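Local coordinates for protein SnoK (Streptomyces nogalater, PDB 5EPA) that acts as a non-heme iron, 2-oxoglutarate-dependent carbocyclase in the biosynthesis of the polyketide nogalamycin, at residues Ile119-Pro124 with Val232-Gly237; Ala150-Thr155 with His236-Met241. All blocks are in the same frame, centred on the assembly; numbering follows the deposited sequence.

Contact 1. Residues Ile119-Pro124 with Val232-Gly237. With AKG (2-oxoglutaric acid), chain H.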
loop_
_atom_site.group_PDB
_atom_site.type_symbol
_atom_site.label_atom_id
_atom_site.label_comp_id
_atom_site.label_asym_id
_atom_site.label_seq_id
_atom_site.Cartn_x
_atom_site.Cartn_y
_atom_site.Cartn_z
ATOM N N ILE A 119 -4.527 -2.959 7.638
ATOM C CA ILE A 119 -3.784 -4.054 8.200
ATOM C C ILE A 119 -3.834 -5.166 7.166
ATOM O O ILE A 119 -4.906 -5.498 6.647
ATOM C CB ILE A 119 -4.399 -4.497 9.501
ATOM C CG1 ILE A 119 -4.124 -3.471 10.605
ATOM C CG2 ILE A 119 -3.804 -5.831 9.923
ATOM C CD1 ILE A 119 -5.074 -3.613 11.784
ATOM N N LEU A 120 -2.670 -5.725 6.820
ATOM C CA LEU A 120 -2.571 -6.688 5.682
ATOM C C LEU A 120 -1.868 -7.973 6.090
ATOM O O LEU A 120 -0.632 -8.041 6.170
ATOM C CB LEU A 120 -1.818 -6.057 4.506
ATOM C CG LEU A 120 -2.449 -4.795 3.910
ATOM C CD1 LEU A 120 -1.352 -4.041 3.154
ATOM C CD2 LEU A 120 -3.639 -5.095 3.020
ATOM N N VAL A 121 -2.675 -8.989 6.376
ATOM C CA VAL A 121 -2.191 -10.233 7.010
ATOM C C VAL A 121 -2.297 -11.385 6.044
ATOM O O VAL A 121 -3.318 -11.518 5.351
ATOM C CB VAL A 121 -3.014 -10.572 8.273
ATOM C CG1 VAL A 121 -2.797 -12.004 8.723
ATOM C CG2 VAL A 121 -2.624 -9.657 9.420
ATOM N N LYS A 122 -1.257 -12.207 5.982
ATOM C CA LYS A 122 -1.338 -13.484 5.251
ATOM C C LYS A 122 -1.029 -14.648 6.191
ATOM O O LYS A 122 0.074 -14.736 6.683
ATOM C CB LYS A 122 -0.381 -13.545 4.038
ATOM C CG LYS A 122 -0.848 -12.784 2.791
ATOM C CD LYS A 122 0.091 -13.064 1.611
ATOM C CE LYS A 122 -0.234 -12.243 0.353
ATOM N NZ LYS A 122 -1.251 -12.897 -0.494
ATOM N N GLU A 123 -1.993 -15.534 6.393
ATOM C CA GLU A 123 -1.790 -16.681 7.230
ATOM C C GLU A 123 -1.022 -17.740 6.448
ATOM O O GLU A 123 -1.222 -17.877 5.239
ATOM C CB GLU A 123 -3.120 -17.268 7.676
ATOM C CG GLU A 123 -3.943 -16.376 8.599
ATOM C CD GLU A 123 -3.393 -16.257 10.041
ATOM O OE1 GLU A 123 -2.639 -17.176 10.508
ATOM O OE2 GLU A 123 -3.745 -15.218 10.722
ATOM N N PRO A 124 -0.150 -18.492 7.138
ATOM C CA PRO A 124 0.678 -19.507 6.490
ATOM C C PRO A 124 -0.132 -20.683 5.996
ATOM O O PRO A 124 -1.015 -21.156 6.689
ATOM C CB PRO A 124 1.624 -19.955 7.599
ATOM C CG PRO A 124 0.896 -19.641 8.895
ATOM C CD PRO A 124 0.073 -18.423 8.595
ATOM N N VAL A 232 2.901 -16.312 10.287
ATOM C CA VAL A 232 2.051 -15.263 9.825
ATOM C C VAL A 232 2.886 -14.139 9.199
ATOM O O VAL A 232 3.934 -13.778 9.703
ATOM C CB VAL A 232 1.209 -14.671 11.009
ATOM C CG1 VAL A 232 0.404 -13.486 10.499
ATOM C CG2 VAL A 232 0.237 -15.676 11.585
ATOM N N ARG A 233 2.372 -13.550 8.143
ATOM C CA ARG A 233 2.934 -12.282 7.621
ATOM C C ARG A 233 2.032 -11.123 7.962
ATOM O O ARG A 233 0.837 -11.173 7.686
ATOM C CB ARG A 233 3.023 -12.301 6.095
ATOM C CG ARG A 233 3.637 -11.047 5.554
ATOM C CD ARG A 233 3.202 -10.771 4.127
ATOM N NE ARG A 233 2.034 -9.930 4.119
ATOM C CZ ARG A 233 1.377 -9.518 3.039
ATOM N NH1 ARG A 233 1.726 -9.852 1.784
ATOM N NH2 ARG A 233 0.315 -8.760 3.237
ATOM N N MET A 234 2.583 -10.052 8.506
ATOM C CA MET A 234 1.775 -8.845 8.711
ATOM C C MET A 234 2.492 -7.651 8.157
ATOM O O MET A 234 3.596 -7.333 8.576
ATOM C CB MET A 234 1.437 -8.584 10.183
ATOM C CG MET A 234 0.590 -7.322 10.344
ATOM S SD MET A 234 0.207 -6.725 12.027
ATOM C CE MET A 234 -0.707 -8.115 12.671
ATOM N N ALA A 235 1.821 -6.954 7.242
ATOM C CA ALA A 235 2.245 -5.623 6.867
ATOM C C ALA A 235 1.146 -4.603 7.189
ATOM O O ALA A 235 -0.010 -4.964 7.449
ATOM C CB ALA A 235 2.591 -5.571 5.389
ATOM N N HIS A 236 1.521 -3.324 7.123
ATOM C CA HIS A 236 0.581 -2.231 7.228
ATOM C C HIS A 236 0.763 -1.341 6.021
ATOM O O HIS A 236 1.822 -0.767 5.823
ATOM C CB HIS A 236 0.793 -1.417 8.506
ATOM C CG HIS A 236 -0.420 -0.657 8.942
ATOM N ND1 HIS A 236 -1.339 -1.177 9.815
ATOM C CD2 HIS A 236 -0.913 0.535 8.547
ATOM C CE1 HIS A 236 -2.339 -0.330 9.971
ATOM N NE2 HIS A 236 -2.098 0.727 9.219
ATOM N N GLY A 237 -0.280 -1.218 5.208
ATOM C CA GLY A 237 -0.205 -0.445 3.991
ATOM C C GLY A 237 -0.806 0.917 4.236
ATOM O O GLY A 237 -1.941 1.017 4.649
HETATM C C1 AKG H . -0.686 -2.740 -1.584
HETATM O O1 AKG H . -0.100 -2.368 -0.535
HETATM O O2 AKG H . -1.111 -1.990 -2.504
HETATM C C2 AKG H . -0.951 -4.160 -1.797
HETATM O O5 AKG H . -1.516 -4.409 -2.851
HETATM C C3 AKG H . -0.545 -5.196 -0.780
HETATM C C4 AKG H . -1.060 -6.620 -1.008
HETATM C C5 AKG H . -0.505 -7.570 0.070
HETATM O O3 AKG H . -0.115 -7.140 1.204
HETATM O O4 AKG H . -0.435 -8.780 -0.157
#
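Arg233 starts with CG anti to its backbone N (chi1 -178°), and a bend at chi3 (92°) swings NE back toward Lys122 and Leu120 on the facing strand. Lys122, running beside it in the same direction, has CG anti to its carbonyl carbon, which sets CG 3.9 Å above the plane of the Arg233 guanidinium, over its centre; the extended chain then carries CD and CE on past NH1. At the edge of that flat group, Arg233 NH2 gives a nearly straight bond (178°) to Leu120 O at 3.2 Å. This NH2 stands above the carbonyl plane, while Ala235 N, 2.9 Å from Leu120 O, comes from the opposite face, so one buried oxygen serves both the strand ladder and the arginine. With its rotation fixed this way, Arg233 turns to the distal carboxylate of 2-oxoglutarate: NH2 is 2.6 Å from O3, and NH1 is 3.1 Å from O4. Lys122 CE packs close to the same group, whereas Lys122 NZ turns off to Gln77 O and Thr130 OG1. Leu120 CD1 comes within 3.9 Å of ligand O3, an apolar neighbour of the carboxylate. Ile119, Val121, Met234 and His236 occupy the other side of the sheet. There Val121 CG2 meets Met234 CE at 4.1 Å, Ile119 CG1 approaches His236 CE1 and ND1, and Cys57 of helix 47-64 touches Ile119, Met234 and His236. This antiparallel pairing belongs to the major sheet of the double-stranded beta-helix (cupin) fold; the side bearing Leu120, Lys122, Arg233 and Ala235 provides the arginine anchor for the co-substrate carboxylate, as in other 2-oxoglutarate-dependent dioxygenases.

Contact 2. Residues Ala150-Thr155 with His236-Met241. With AKG (2-oxoglutaric acid), chain H.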
loop_
_atom_site.group_PDB
_atom_site.type_symbol
_atom_site.label_atom_id
_atom_site.label_comp_id
_atom_site.label_asym_id
_atom_site.label_seq_id
_atom_site.Cartn_x
_atom_site.Cartn_y
_atom_site.Cartn_z
ATOM N N ALA A 150 2.999 3.259 1.283
ATOM C CA ALA A 150 4.051 2.738 2.123
ATOM C C ALA A 150 3.616 1.375 2.647
ATOM O O ALA A 150 2.631 1.280 3.349
ATOM C CB ALA A 150 4.298 3.673 3.299
ATOM N N TRP A 151 4.348 0.330 2.291
ATOM C CA TRP A 151 4.040 -1.032 2.723
ATOM C C TRP A 151 5.022 -1.362 3.804
ATOM O O TRP A 151 6.199 -1.572 3.544
ATOM C CB TRP A 151 4.165 -1.980 1.550
ATOM C CG TRP A 151 3.578 -3.353 1.730
ATOM C CD1 TRP A 151 2.307 -3.751 1.489
ATOM C CD2 TRP A 151 4.298 -4.526 2.105
ATOM N NE1 TRP A 151 2.173 -5.095 1.723
ATOM C CE2 TRP A 151 3.393 -5.591 2.106
ATOM C CE3 TRP A 151 5.632 -4.763 2.484
ATOM C CZ2 TRP A 151 3.775 -6.890 2.411
ATOM C CZ3 TRP A 151 5.998 -6.059 2.833
ATOM C CH2 TRP A 151 5.071 -7.102 2.793
ATOM N N ILE A 152 4.545 -1.280 5.033
ATOM C CA ILE A 152 5.390 -1.338 6.202
ATOM C C ILE A 152 5.402 -2.767 6.707
ATOM O O ILE A 152 4.360 -3.309 7.038
ATOM C CB ILE A 152 4.826 -0.408 7.301
ATOM C CG1 ILE A 152 4.698 1.018 6.781
ATOM C CG2 ILE A 152 5.736 -0.405 8.526
ATOM C CD1 ILE A 152 3.695 1.833 7.539
ATOM N N ALA A 153 6.565 -3.358 6.830
ATOM C CA ALA A 153 6.656 -4.731 7.337
ATOM C C ALA A 153 6.671 -4.761 8.848
ATOM O O ALA A 153 7.506 -4.105 9.463
ATOM C CB ALA A 153 7.921 -5.387 6.836
ATOM N N LEU A 154 5.729 -5.497 9.436
ATOM C CA LEU A 154 5.660 -5.659 10.882
ATOM C C LEU A 154 6.025 -7.076 11.332
ATOM O O LEU A 154 6.040 -7.379 12.509
ATOM C CB LEU A 154 4.294 -5.231 11.420
ATOM C CG LEU A 154 3.972 -3.736 11.228
ATOM C CD1 LEU A 154 2.581 -3.407 11.764
ATOM C CD2 LEU A 154 4.980 -2.826 11.888
ATOM N N THR A 155 6.321 -7.915 10.363
ATOM C CA THR A 155 7.041 -9.159 10.576
ATOM C C THR A 155 8.160 -9.191 9.551
ATOM O O THR A 155 8.105 -8.482 8.549
ATOM C CB THR A 155 6.147 -10.386 10.327
ATOM O OG1 THR A 155 5.641 -10.381 8.985
ATOM C CG2 THR A 155 4.964 -10.382 11.285
ATOM N N HIS A 236 1.521 -3.324 7.123
ATOM C CA HIS A 236 0.581 -2.231 7.228
ATOM C C HIS A 236 0.763 -1.341 6.021
ATOM O O HIS A 236 1.822 -0.767 5.823
ATOM C CB HIS A 236 0.793 -1.417 8.506
ATOM C CG HIS A 236 -0.420 -0.657 8.942
ATOM N ND1 HIS A 236 -1.339 -1.177 9.815
ATOM C CD2 HIS A 236 -0.913 0.535 8.547
ATOM C CE1 HIS A 236 -2.339 -0.330 9.971
ATOM N NE2 HIS A 236 -2.098 0.727 9.219
ATOM N N GLY A 237 -0.280 -1.218 5.208
ATOM C CA GLY A 237 -0.205 -0.445 3.991
ATOM C C GLY A 237 -0.806 0.917 4.236
ATOM O O GLY A 237 -1.941 1.017 4.649
ATOM N N VAL A 238 -0.053 1.965 3.974
ATOM C CA VAL A 238 -0.572 3.316 4.138
ATOM C C VAL A 238 -0.643 4.028 2.778
ATOM O O VAL A 238 0.383 4.161 2.121
ATOM C CB VAL A 238 0.332 4.153 5.067
ATOM C CG1 VAL A 238 -0.276 5.528 5.302
ATOM C CG2 VAL A 238 0.504 3.460 6.368
ATOM N N VAL A 239 -1.821 4.536 2.391
ATOM C CA VAL A 239 -1.935 5.238 1.106
ATOM C C VAL A 239 -1.852 6.714 1.368
ATOM O O VAL A 239 -2.671 7.266 2.111
ATOM C CB VAL A 239 -3.236 4.912 0.398
ATOM C CG1 VAL A 239 -3.363 5.710 -0.861
ATOM C CG2 VAL A 239 -3.315 3.429 0.082
ATOM N N TYR A 240 -0.814 7.339 0.834
ATOM C CA TYR A 240 -0.624 8.784 0.896
ATOM C C TYR A 240 -1.058 9.374 -0.451
ATOM O O TYR A 240 -0.432 9.109 -1.479
ATOM C CB TYR A 240 0.830 9.131 1.175
ATOM C CG TYR A 240 1.367 8.682 2.526
ATOM C CD1 TYR A 240 1.049 9.379 3.678
ATOM C CD2 TYR A 240 2.186 7.608 2.634
ATOM C CE1 TYR A 240 1.520 8.986 4.898
ATOM C CE2 TYR A 240 2.682 7.190 3.860
ATOM C CZ TYR A 240 2.349 7.875 4.994
ATOM O OH TYR A 240 2.845 7.484 6.232
ATOM N N MET A 241 -2.151 10.131 -0.439
ATOM C CA MET A 241 -2.705 10.660 -1.646
ATOM C C MET A 241 -2.244 12.077 -1.875
ATOM O O MET A 241 -1.812 12.764 -0.960
ATOM C CB MET A 241 -4.221 10.593 -1.602
ATOM C CG MET A 241 -4.886 11.489 -0.544
ATOM S SD MET A 241 -6.660 11.264 -0.471
ATOM C CE MET A 241 -6.991 12.204 1.033
HETATM C C1 AKG H . -0.686 -2.740 -1.584
HETATM O O1 AKG H . -0.100 -2.368 -0.535
HETATM O O2 AKG H . -1.111 -1.990 -2.504
HETATM C C2 AKG H . -0.951 -4.160 -1.797
HETATM O O5 AKG H . -1.516 -4.409 -2.851
HETATM C C3 AKG H . -0.545 -5.196 -0.780
HETATM C C4 AKG H . -1.060 -6.620 -1.008
HETATM C C5 AKG H . -0.505 -7.570 0.070
HETATM O O3 AKG H . -0.115 -7.140 1.204
HETATM O O4 AKG H . -0.435 -8.780 -0.157
#
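Ala150 O receives the backbone N-H of Val238, 2.8 Å from its N, and a CA-H...O contact from Gly237 CA at 3.4 Å. The return bond from Ala150 N to Val238 O, with a second reciprocal pair between Ile152 and His236, completes an antiparallel ladder. Between these pairs, Trp151 faces Gly237 in a non-hydrogen-bonded pair. Trp151 holds CG anti to its backbone N (chi1 -166°), and its indole points NE1 at 2-oxoglutarate: the NE1-O3 bond is 3.1 Å and fairly straight (165°), with O3 in the ring plane. An alanine in place of Trp151 would probably leave O3 with one donor fewer and open a gap beside Leu120, Arg233 and Ala235, which the indole touches. The face of Ala150, Ile152, His236 and Val238 is largely hydrocarbon, with the His236 NE2 bond to Ser117 OG as a polar exception. Ile152 CD1 meets Val238 CG2 at 3.8 Å, and Ala150 CB meets the edge of the Tyr240 ring at CE2, 3.9 Å away. Helix 98-108 covers this side through Ile100, which touches Ile152 and Tyr240; Tyr240 OH bonds to Val95 O. Backbone bonds thus set the strands, mostly hydrocarbon packs toward helix 98-108, and a single indole N-H is likely to steady the ligand carboxylate.

Both contacts are buried in the same major sheet, and both depend on strand 233-242, which contact 1 pairs with strand 112-122 on one flank and contact 2 with strand 148-153 on the other; His236 and Gly237 belong to both. Contact 2 sits nearer the centre of the chain, whereas contact 1 runs out to a partly exposed end at Glu123, Pro124 and Val232. Their ligand-facing sides converge on the distal carboxylate of 2-oxoglutarate, one bringing a charged guanidinium and the other a neutral indole, with Ala235 CB packed against Trp151 CE2 between them. On the opposite side their cover differs: helix 47-64 lies against Ile119, Met234 and the shared His236, helix 98-108 against Ile152 and Tyr240.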